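Local atomic coordinates of uncharacterized protein (Bacteroides ovatus, PDB entry 4IRT), a protein that is of unknown function but, as a beta-propeller protein of the BNR repeat family, is a putative neuraminidase. Residues 175-180 and 197-202; 204-209 and 250-255; 149-154 and 168-173. All coordinates share one frame; numbering follows the deposited sequence. Where two conformers were deposited one is given.

Interaction 1 (175-180 and 197-202); sequences NKRNAY and WRETWH
Arg-177 and Glu-199 clasp each other at the open end of the hairpin of strands 178-185 and 191-198. The guanidinium grips the carboxylate side-on. Arg-177 NE gives a nearly straight bond of 2.9 Å to Glu-199 OE1, and NH2 of Arg-177 reaches the syn lone pair of Glu-199 OE2, also at 2.9 Å. The two planes are 39° apart, so the pairing is twisted. CG of Arg-177 sits between its backbone N and carbonyl carbon (chi1 63°). From there the chain runs past Trp-197, with Arg-177 CD 3.5 Å from Trp-197 CE3. Ala-179 CB touches the same CE3. This is the tight side, and Trp-197 is buried. In the backbone, Asn-178 and Arg-198 form an antiparallel hydrogen-bonded pair: N of Asn-178 to O of Arg-198 at 3.0 Å, and N of Arg-198 to O of Asn-178 at 2.8 Å.

The side carrying Asn-178 and Arg-198 is looser. A water there donates to Asn-178 OD1 and Arg-198 O. Tyr-180 CE2 lies over one face of the Arg-198 guanidinium, 3.8 Å from Arg-198 NE. That guanidinium has stronger partners in Asn-206 and Asn-252. His-207 also bonds Glu-199 OE1, so OE1 accepts from two groups and the carboxylate is pinned from two sides.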
loop_
_atom_site.group_PDB
_atom_site.type_symbol
_atom_site.label_atom_id
_atom_site.label_comp_id
_atom_site.label_asym_id
_atom_site.label_seq_id
_atom_site.Cartn_x
_atom_site.Cartn_y
_atom_site.Cartn_z
ATOM N N ASN A 175 -2.613 -24.031 -7.679
ATOM C CA ASN A 175 -2.532 -24.079 -9.152
ATOM C C ASN A 175 -3.834 -23.770 -9.874
ATOM O O ASN A 175 -4.015 -24.191 -10.998
ATOM C CB ASN A 175 -1.983 -25.434 -9.608
ATOM C CG ASN A 175 -0.629 -25.746 -8.976
ATOM O OD1 ASN A 175 0.307 -24.949 -9.064
ATOM N ND2 ASN A 175 -0.527 -26.886 -8.317
ATOM N N LYS A 176 -4.704 -22.995 -9.228
ATOM C CA LYS A 176 -6.051 -22.706 -9.712
ATOM C C LYS A 176 -6.311 -21.208 -9.779
ATOM O O LYS A 176 -6.897 -20.714 -10.732
ATOM C CB LYS A 176 -7.099 -23.287 -8.735
ATOM C CG LYS A 176 -7.339 -24.754 -8.893
ATOM C CD LYS A 176 -8.484 -25.215 -8.029
ATOM C CE LYS A 176 -8.729 -26.689 -8.256
ATOM N NZ LYS A 176 -9.345 -27.294 -7.046
ATOM N N ARG A 177 -5.910 -20.511 -8.710
ATOM C CA ARG A 177 -6.315 -19.133 -8.479
ATOM C C ARG A 177 -5.138 -18.298 -7.988
ATOM O O ARG A 177 -4.137 -18.831 -7.522
ATOM C CB ARG A 177 -7.473 -19.066 -7.465
ATOM C CG ARG A 177 -7.135 -19.575 -6.049
ATOM C CD ARG A 177 -8.353 -19.592 -5.140
ATOM N NE ARG A 177 -9.459 -20.390 -5.675
ATOM C CZ ARG A 177 -9.573 -21.712 -5.575
ATOM N NH1 ARG A 177 -8.679 -22.428 -4.894
ATOM N NH2 ARG A 177 -10.601 -22.333 -6.148
ATOM N N ASN A 178 -5.266 -16.994 -8.144
ATOM C CA ASN A 178 -4.328 -16.047 -7.615
ATOM C C ASN A 178 -4.937 -15.369 -6.382
ATOM O O ASN A 178 -6.152 -15.439 -6.137
ATOM C CB ASN A 178 -3.970 -14.985 -8.672
ATOM C CG ASN A 178 -3.121 -15.528 -9.812
ATOM O OD1 ASN A 178 -3.549 -15.584 -10.957
ATOM N ND2 ASN A 178 -1.931 -15.929 -9.496
ATOM N N ALA A 179 -4.077 -14.675 -5.647
ATOM C CA ALA A 179 -4.484 -13.742 -4.590
ATOM C C ALA A 179 -3.855 -12.377 -4.828
ATOM O O ALA A 179 -2.801 -12.292 -5.477
ATOM C CB ALA A 179 -4.052 -14.277 -3.248
ATOM N N TYR A 180 -4.508 -11.324 -4.303
ATOM C CA TYR A 180 -3.962 -9.981 -4.206
ATOM C C TYR A 180 -4.143 -9.531 -2.789
ATOM O O TYR A 180 -5.265 -9.547 -2.270
ATOM C CB TYR A 180 -4.661 -9.013 -5.151
ATOM C CG TYR A 180 -4.390 -9.367 -6.573
ATOM C CD1 TYR A 180 -3.263 -8.867 -7.228
ATOM C CD2 TYR A 180 -5.235 -10.208 -7.256
ATOM C CE1 TYR A 180 -2.994 -9.217 -8.552
ATOM C CE2 TYR A 180 -4.981 -10.563 -8.573
ATOM C CZ TYR A 180 -3.855 -10.070 -9.208
ATOM O OH TYR A 180 -3.621 -10.455 -10.508
ATOM N N TRP A 197 -9.338 -13.255 -3.474
ATOM C CA TRP A 197 -9.003 -14.242 -4.443
ATOM C C TRP A 197 -9.294 -13.706 -5.814
ATOM O O TRP A 197 -10.219 -12.913 -5.998
ATOM C CB TRP A 197 -9.838 -15.487 -4.237
ATOM C CG TRP A 197 -9.597 -16.184 -2.930
ATOM C CD1 TRP A 197 -10.504 -16.366 -1.931
ATOM C CD2 TRP A 197 -8.392 -16.850 -2.501
ATOM N NE1 TRP A 197 -9.941 -17.097 -0.902
ATOM C CE2 TRP A 197 -8.650 -17.409 -1.234
ATOM C CE3 TRP A 197 -7.131 -17.048 -3.078
ATOM C CZ2 TRP A 197 -7.682 -18.166 -0.522
ATOM C CZ3 TRP A 197 -6.189 -17.792 -2.378
ATOM C CH2 TRP A 197 -6.468 -18.333 -1.113
ATOM N N ARG A 198 -8.509 -14.137 -6.797
ATOM C CA ARG A 198 -8.934 -13.957 -8.180
ATOM C C ARG A 198 -8.943 -15.317 -8.843
ATOM O O ARG A 198 -7.904 -15.955 -8.974
ATOM C CB ARG A 198 -8.064 -13.028 -8.997
ATOM C CG ARG A 198 -8.785 -12.744 -10.313
ATOM C CD ARG A 198 -8.032 -11.905 -11.292
ATOM N NE ARG A 198 -8.016 -10.504 -10.907
ATOM C CZ ARG A 198 -7.449 -9.569 -11.643
ATOM N NH1 ARG A 198 -6.928 -9.888 -12.822
ATOM N NH2 ARG A 198 -7.415 -8.312 -11.224
ATOM N N GLU A 199 -10.105 -15.716 -9.314
ATOM C CA GLU A 199 -10.325 -17.067 -9.736
ATOM C C GLU A 199 -9.629 -17.403 -11.065
ATOM O O GLU A 199 -9.046 -18.471 -11.179
ATOM C CB GLU A 199 -11.822 -17.345 -9.772
ATOM C CG GLU A 199 -12.196 -18.779 -9.544
ATOM C CD GLU A 199 -11.601 -19.420 -8.285
ATOM O OE1 GLU A 199 -11.331 -18.779 -7.257
ATOM O OE2 GLU A 199 -11.457 -20.636 -8.306
ATOM N N THR A 200 -9.621 -16.464 -12.028
ATOM C CA THR A 200 -8.943 -16.679 -13.301
ATOM C C THR A 200 -8.407 -15.351 -13.860
ATOM O O THR A 200 -8.234 -14.393 -13.124
ATOM C CB THR A 200 -9.869 -17.471 -14.283
ATOM O OG1 THR A 200 -9.163 -17.867 -15.480
ATOM C CG2 THR A 200 -11.117 -16.655 -14.661
ATOM N N TRP A 201 -8.094 -15.296 -15.151
ATOM C CA TRP A 201 -7.452 -14.093 -15.731
ATOM C C TRP A 201 -8.167 -12.797 -15.391
ATOM O O TRP A 201 -7.529 -11.797 -15.072
ATOM C CB TRP A 201 -7.364 -14.228 -17.257
ATOM C CG TRP A 201 -6.452 -15.348 -17.700
ATOM C CD1 TRP A 201 -6.818 -16.598 -18.119
ATOM C CD2 TRP A 201 -5.022 -15.311 -17.745
ATOM N NE1 TRP A 201 -5.684 -17.345 -18.416
ATOM C CE2 TRP A 201 -4.579 -16.574 -18.196
ATOM C CE3 TRP A 201 -4.067 -14.314 -17.461
ATOM C CZ2 TRP A 201 -3.229 -16.874 -18.369
ATOM C CZ3 TRP A 201 -2.713 -14.618 -17.645
ATOM C CH2 TRP A 201 -2.315 -15.889 -18.068
ATOM N N HIS A 202 -9.490 -12.818 -15.448
ATOM C CA HIS A 202 -10.251 -11.598 -15.537
ATOM C C HIS A 202 -10.594 -10.979 -14.187
ATOM O O HIS A 202 -10.921 -11.667 -13.229
ATOM C CB HIS A 202 -11.494 -11.837 -16.356
ATOM C CG HIS A 202 -11.202 -12.512 -17.657
ATOM N ND1 HIS A 202 -11.036 -13.880 -17.764
ATOM C CD2 HIS A 202 -10.957 -11.998 -18.886
ATOM C CE1 HIS A 202 -10.749 -14.181 -19.021
ATOM N NE2 HIS A 202 -10.695 -13.057 -19.722
HETATM O O HOH W 1 -6.358 -16.195 -11.281
#

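Interaction 2 (204-209 and 250-255); sequences ETNHDI and LINQTS
The start of strand 206-214, in the antiparallel four-stranded sheet that begins at residue 178, meets the loop leading to strand 255-258 of the next sheet. Asn-206 carries the contact, and every touching residue is buried. Its ND2 gives one hydrogen to the backbone O of Leu-250 at 2.9 Å, nearly straight at 175°. The other goes to Asn-252 OD1, 3.0 Å from Asn-206 ND2. Both acceptors lie close to the Asn-206 amide plane, so the pair fixes how the amide is turned. The Asn-252 side chain crosses at about a right angle, with the amide planes 71° apart. Asn-252 CG sits between its backbone N and carbonyl carbon (chi1 52°), 3.7 Å from Asn-206 ND2.

Arg-198 completes this polar group. Its NE bonds Asn-206 OD1 and its NH2 bonds Asn-252 OD1, so the latter oxygen receives two donors. An alanine in place of Asn-206 would probably leave the Leu-250 carbonyl without this donor, strip Arg-198 NE of its amide partner and let the Asn-252 side chain turn more freely.

Leu-250 packs beside these amides. Its CD2 rests against the strand backbone, 3.7 Å from Asp-208 N, and its CD1 is 4.4 Å from Ile-209 CD1. A water lies between Asn-206 O and Leu-250 N and can bridge them, at a long 3.3 Å from Leu-250 N.

On the strand's other side, His-207 ND1 bonds Asp-208 OD2 at 2.8 Å. Asp-208 OD2 lies in the ring plane, while the donor comes from above the carboxylate plane. NE2 of His-207 bonds Glu-199. Joining one four-stranded antiparallel sheet to the connection into the next is typical of the blade-to-blade packing of a beta-propeller.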
loop_
_atom_site.group_PDB
_atom_site.type_symbol
_atom_site.label_atom_id
_atom_site.label_comp_id
_atom_site.label_asym_id
_atom_site.label_seq_id
_atom_site.Cartn_x
_atom_site.Cartn_y
_atom_site.Cartn_z
ATOM N N GLU A 204 -13.139 -9.375 -13.099
ATOM C CA GLU A 204 -14.471 -9.664 -12.551
ATOM C C GLU A 204 -14.574 -10.969 -11.770
ATOM O O GLU A 204 -15.615 -11.223 -11.159
ATOM C CB GLU A 204 -15.556 -9.633 -13.647
ATOM C CG GLU A 204 -15.408 -10.710 -14.721
ATOM C CD GLU A 204 -14.558 -10.296 -15.917
ATOM O OE1 GLU A 204 -13.689 -9.380 -15.782
ATOM O OE2 GLU A 204 -14.757 -10.950 -16.993
ATOM N N THR A 205 -13.517 -11.785 -11.806
ATOM C CA THR A 205 -13.474 -13.035 -11.078
ATOM C C THR A 205 -12.778 -12.893 -9.707
ATOM O O THR A 205 -12.522 -13.895 -9.040
ATOM C CB THR A 205 -12.863 -14.203 -11.910
ATOM O OG1 THR A 205 -11.438 -14.068 -12.039
ATOM C CG2 THR A 205 -13.503 -14.286 -13.290
ATOM N N ASN A 206 -12.481 -11.658 -9.288
ATOM C CA ASN A 206 -12.115 -11.393 -7.894
ATOM C C ASN A 206 -13.304 -11.787 -6.998
ATOM O O ASN A 206 -14.474 -11.594 -7.373
ATOM C CB ASN A 206 -11.871 -9.897 -7.638
ATOM C CG ASN A 206 -10.602 -9.357 -8.256
ATOM O OD1 ASN A 206 -9.649 -10.095 -8.614
ATOM N ND2 ASN A 206 -10.568 -8.018 -8.368
ATOM N N HIS A 207 -12.994 -12.359 -5.849
ATOM C CA HIS A 207 -14.016 -12.642 -4.865
ATOM C C HIS A 207 -13.436 -12.775 -3.470
ATOM O O HIS A 207 -12.294 -13.224 -3.306
ATOM C CB HIS A 207 -14.795 -13.905 -5.250
ATOM C CG HIS A 207 -13.956 -15.143 -5.371
ATOM N ND1 HIS A 207 -13.801 -16.041 -4.333
ATOM C CD2 HIS A 207 -13.267 -15.656 -6.415
ATOM C CE1 HIS A 207 -13.041 -17.048 -4.733
ATOM N NE2 HIS A 207 -12.701 -16.837 -5.995
ATOM N N ASP A 208 -14.256 -12.383 -2.487
ATOM C CA ASP A 208 -13.991 -12.531 -1.049
ATOM C C ASP A 208 -12.870 -11.638 -0.506
ATOM O O ASP A 208 -12.017 -11.158 -1.252
ATOM C CB ASP A 208 -13.693 -14.013 -0.704
ATOM C CG ASP A 208 -14.864 -14.923 -1.018
ATOM O OD1 ASP A 208 -16.016 -14.610 -0.621
ATOM O OD2 ASP A 208 -14.641 -15.966 -1.676
ATOM N N ILE A 209 -12.940 -11.394 0.801
ATOM C CA ILE A 209 -11.883 -10.760 1.574
ATOM C C ILE A 209 -11.515 -11.669 2.733
ATOM O O ILE A 209 -12.365 -11.973 3.598
ATOM C CB ILE A 209 -12.295 -9.363 2.111
ATOM C CG1 ILE A 209 -12.804 -8.482 0.948
ATOM C CG2 ILE A 209 -11.110 -8.708 2.826
ATOM C CD1 ILE A 209 -13.158 -7.048 1.311
ATOM N N LEU A 250 -15.659 -5.949 -7.003
ATOM C CA LEU A 250 -14.676 -6.010 -5.947
ATOM C C LEU A 250 -13.284 -5.855 -6.555
ATOM O O LEU A 250 -12.915 -6.576 -7.483
ATOM C CB LEU A 250 -14.769 -7.332 -5.204
ATOM C CG LEU A 250 -13.722 -7.515 -4.109
ATOM C CD1 LEU A 250 -13.905 -6.522 -2.981
ATOM C CD2 LEU A 250 -13.743 -8.954 -3.630
ATOM N N ILE A 251 -12.547 -4.886 -6.041
ATOM C CA ILE A 251 -11.236 -4.527 -6.588
ATOM C C ILE A 251 -10.164 -5.279 -5.830
ATOM O O ILE A 251 -10.376 -5.737 -4.696
ATOM C CB ILE A 251 -11.025 -2.991 -6.538
ATOM C CG1 ILE A 251 -9.763 -2.513 -7.292
ATOM C CG2 ILE A 251 -11.013 -2.500 -5.106
ATOM C CD1 ILE A 251 -9.752 -2.833 -8.769
ATOM N N ASN A 252 -9.025 -5.454 -6.488
ATOM C CA ASN A 252 -7.857 -6.086 -5.880
ATOM C C ASN A 252 -6.728 -5.091 -5.616
ATOM O O ASN A 252 -6.618 -4.095 -6.327
ATOM C CB ASN A 252 -7.310 -7.201 -6.776
ATOM C CG ASN A 252 -7.073 -6.752 -8.194
ATOM O OD1 ASN A 252 -8.005 -6.545 -8.950
ATOM N ND2 ASN A 252 -5.807 -6.591 -8.567
ATOM N N GLN A 253 -5.948 -5.403 -4.577
ATOM C CA GLN A 253 -4.718 -4.729 -4.179
ATOM C C GLN A 253 -5.058 -3.342 -3.635
ATOM O O GLN A 253 -4.904 -2.348 -4.340
ATOM C CB GLN A 253 -3.749 -4.660 -5.361
ATOM C CG GLN A 253 -2.375 -4.165 -5.013
ATOM C CD GLN A 253 -1.407 -4.375 -6.145
ATOM O OE1 GLN A 253 -1.744 -4.159 -7.302
ATOM N NE2 GLN A 253 -0.194 -4.755 -5.815
ATOM N N THR A 254 -5.559 -3.291 -2.404
ATOM C CA THR A 254 -5.938 -2.022 -1.791
ATOM C C THR A 254 -4.993 -1.777 -0.612
ATOM O O THR A 254 -3.769 -1.754 -0.803
ATOM C CB THR A 254 -7.435 -1.955 -1.416
ATOM O OG1 THR A 254 -7.757 -3.002 -0.485
ATOM C CG2 THR A 254 -8.307 -2.088 -2.674
ATOM N N SER A 255 -5.525 -1.598 0.594
ATOM C CA SER A 255 -4.692 -1.283 1.737
ATOM C C SER A 255 -5.438 -1.634 3.009
ATOM O O SER A 255 -6.663 -1.894 3.004
ATOM C CB SER A 255 -4.282 0.209 1.737
ATOM O OG SER A 255 -5.389 1.043 2.135
HETATM O O HOH W 2 -16.277 -9.067 -7.742
#

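Interaction 3 (149-154 and 168-173); sequences GNLVMN and DILIDG. With EDO (1,2-ethanediol), chain K.
Leu-151 and Leu-170 lie side by side and point the same way, their CD2 atoms 4.1 Å apart. The selenomethionine Met-153 crosses Leu-170 and brings its CE to 3.8 Å from Leu-170 CD2; the bend at chi3 (-65°) places that methyl. On the other branch, Leu-151 CD1 meets Ile-171 CD1 at 3.9 Å. Leu-193 of strand 191-198 touches both leucines, so the next sheet continues this apolar layer.

Further out the contact turns polar. Asn-150 ND2 bonds the backbone O of Asp-168 at 2.8 Å, with the acceptor in the amide plane and the donor nearly in line with the carbonyl. A water sits within bonding distance of Asn-150 OD1 and Leu-151 O and accepts from Leu-170 N, bridging strand and loop. It has more acceptors in reach than protons. A 1,2-ethanediol, probably from the crystallisation liquor, binds at this edge. Its O2 takes the N-H of Leu-151 at 2.9 Å and donates to Ile-171 O at 2.7 Å; O1 donates to Gly-149 O.

This loop lies between its own blade and the next, into whose strand 178-185 it leads, as in a beta-propeller.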
loop_
_atom_site.group_PDB
_atom_site.type_symbol
_atom_site.label_atom_id
_atom_site.label_comp_id
_atom_site.label_asym_id
_atom_site.label_seq_id
_atom_site.Cartn_x
_atom_site.Cartn_y
_atom_site.Cartn_z
ATOM N N GLY A 149 1.836 -16.312 -9.574
ATOM C CA GLY A 149 1.884 -15.394 -8.500
ATOM C C GLY A 149 1.994 -16.270 -7.276
ATOM O O GLY A 149 1.352 -17.381 -7.195
ATOM N N ASN A 150 2.880 -15.836 -6.388
ATOM C CA ASN A 150 3.017 -16.417 -5.070
ATOM C C ASN A 150 3.567 -15.369 -4.134
ATOM O O ASN A 150 4.498 -14.656 -4.479
ATOM C CB ASN A 150 3.952 -17.626 -5.090
ATOM C CG ASN A 150 4.062 -18.298 -3.716
ATOM O OD1 ASN A 150 3.051 -18.648 -3.099
ATOM N ND2 ASN A 150 5.286 -18.474 -3.238
ATOM N N LEU A 151 2.990 -15.277 -2.946
ATOM C CA LEU A 151 3.472 -14.327 -1.944
ATOM C C LEU A 151 4.758 -14.831 -1.301
ATOM O O LEU A 151 4.779 -15.906 -0.700
ATOM C CB LEU A 151 2.412 -14.124 -0.852
ATOM C CG LEU A 151 2.672 -13.032 0.195
ATOM C CD1 LEU A 151 1.346 -12.651 0.856
ATOM C CD2 LEU A 151 3.689 -13.474 1.251
ATOM N N VAL A 152 5.835 -14.041 -1.407
ATOM C CA VAL A 152 7.090 -14.378 -0.758
ATOM C C VAL A 152 7.411 -13.307 0.280
ATOM O O VAL A 152 7.268 -12.118 0.010
ATOM C CB VAL A 152 8.226 -14.466 -1.784
ATOM C CG1 VAL A 152 9.561 -14.752 -1.132
ATOM C CG2 VAL A 152 7.885 -15.524 -2.828
HETATM N N MSE A 153 7.857 -13.764 1.444
HETATM C CA MSE A 153 8.071 -12.930 2.605
HETATM C C MSE A 153 9.423 -13.207 3.213
HETATM O O MSE A 153 9.784 -14.353 3.551
HETATM C CB MSE A 153 6.919 -13.160 3.590
HETATM C CG MSE A 153 7.114 -12.475 4.935
HETATM SE SE MSE A 153 5.644 -12.848 6.187
HETATM C CE MSE A 153 4.160 -11.982 5.256
ATOM N N ASN A 154 10.185 -12.134 3.345
ATOM C CA ASN A 154 11.511 -12.158 3.923
ATOM C C ASN A 154 11.607 -11.229 5.116
ATOM O O ASN A 154 10.799 -10.316 5.270
ATOM C CB ASN A 154 12.524 -11.648 2.908
ATOM C CG ASN A 154 12.633 -12.513 1.673
ATOM O OD1 ASN A 154 12.378 -13.714 1.695
ATOM N ND2 ASN A 154 13.047 -11.886 0.568
ATOM N N ASP A 168 7.873 -19.214 2.306
ATOM C CA ASP A 168 7.905 -19.606 0.901
ATOM C C ASP A 168 6.505 -19.788 0.363
ATOM O O ASP A 168 6.245 -19.454 -0.784
ATOM C CB ASP A 168 8.631 -20.958 0.763
ATOM C CG ASP A 168 10.124 -20.819 0.881
ATOM O OD1 ASP A 168 10.682 -20.061 0.067
ATOM O OD2 ASP A 168 10.742 -21.466 1.773
ATOM N N ILE A 169 5.637 -20.423 1.147
ATOM C CA ILE A 169 4.231 -20.520 0.769
ATOM C C ILE A 169 3.290 -20.223 1.941
ATOM O O ILE A 169 3.079 -21.057 2.843
ATOM C CB ILE A 169 3.875 -21.873 0.135
ATOM C CG1 ILE A 169 4.933 -22.303 -0.900
ATOM C CG2 ILE A 169 2.510 -21.765 -0.530
ATOM C CD1 ILE A 169 4.560 -23.535 -1.690
ATOM N N LEU A 170 2.707 -19.034 1.895
ATOM C CA LEU A 170 1.813 -18.560 2.919
ATOM C C LEU A 170 0.368 -18.645 2.453
ATOM O O LEU A 170 -0.480 -19.145 3.183
ATOM C CB LEU A 170 2.176 -17.117 3.269
ATOM C CG LEU A 170 1.368 -16.446 4.366
ATOM C CD1 LEU A 170 1.302 -17.303 5.630
ATOM C CD2 LEU A 170 2.003 -15.097 4.678
ATOM N N ILE A 171 0.108 -18.169 1.225
ATOM C CA ILE A 171 -1.211 -18.244 0.603
ATOM C C ILE A 171 -1.073 -19.158 -0.607
ATOM O O ILE A 171 -0.202 -18.955 -1.454
ATOM C CB ILE A 171 -1.734 -16.870 0.175
ATOM C CG1 ILE A 171 -1.818 -15.894 1.347
ATOM C CG2 ILE A 171 -3.115 -16.976 -0.433
ATOM C CD1 ILE A 171 -2.123 -14.472 0.907
ATOM N N ASP A 172 -1.907 -20.198 -0.650
ATOM C CA ASP A 172 -1.818 -21.236 -1.656
ATOM C C ASP A 172 -2.994 -21.108 -2.614
ATOM O O ASP A 172 -4.135 -21.329 -2.225
ATOM C CB ASP A 172 -1.833 -22.616 -0.967
ATOM C CG ASP A 172 -1.500 -23.765 -1.902
ATOM O OD1 ASP A 172 -1.261 -23.557 -3.123
ATOM O OD2 ASP A 172 -1.474 -24.910 -1.388
ATOM N N GLY A 173 -2.682 -20.758 -3.855
ATOM C CA GLY A 173 -3.654 -20.706 -4.944
ATOM C C GLY A 173 -3.931 -22.055 -5.571
ATOM O O GLY A 173 -4.751 -22.143 -6.476
HETATM C C1 EDO K . -1.610 -17.059 -4.107
HETATM O O1 EDO K . -1.042 -17.599 -5.299
HETATM C C2 EDO K . -0.619 -16.092 -3.440
HETATM O O2 EDO K . 0.535 -16.770 -2.928
HETATM O O HOH W 3 2.739 -17.541 -0.539
#

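Overall arrangement
Along the chain the order is interaction 3, interaction 1, interaction 2. None encloses another. All three lie within the BNR repeat region, in two neighbouring antiparallel sheets, with the loop of interaction 2 leading to a third. Interaction 3 leads from the sheet of strands 124-131 to 162-167 towards the next. Interactions 1 and 2 share that next sheet, where strands 191-198 and 206-214 are neighbours. Their centres are 10 Å apart. Interactions 1 and 3 have centres 13 Å apart and meet through Trp-197 and Ile-171. Interactions 2 and 3 do not touch. Interaction 1 thus lies between the other two and touches both, so the three line one run of the chain from one blade through the next.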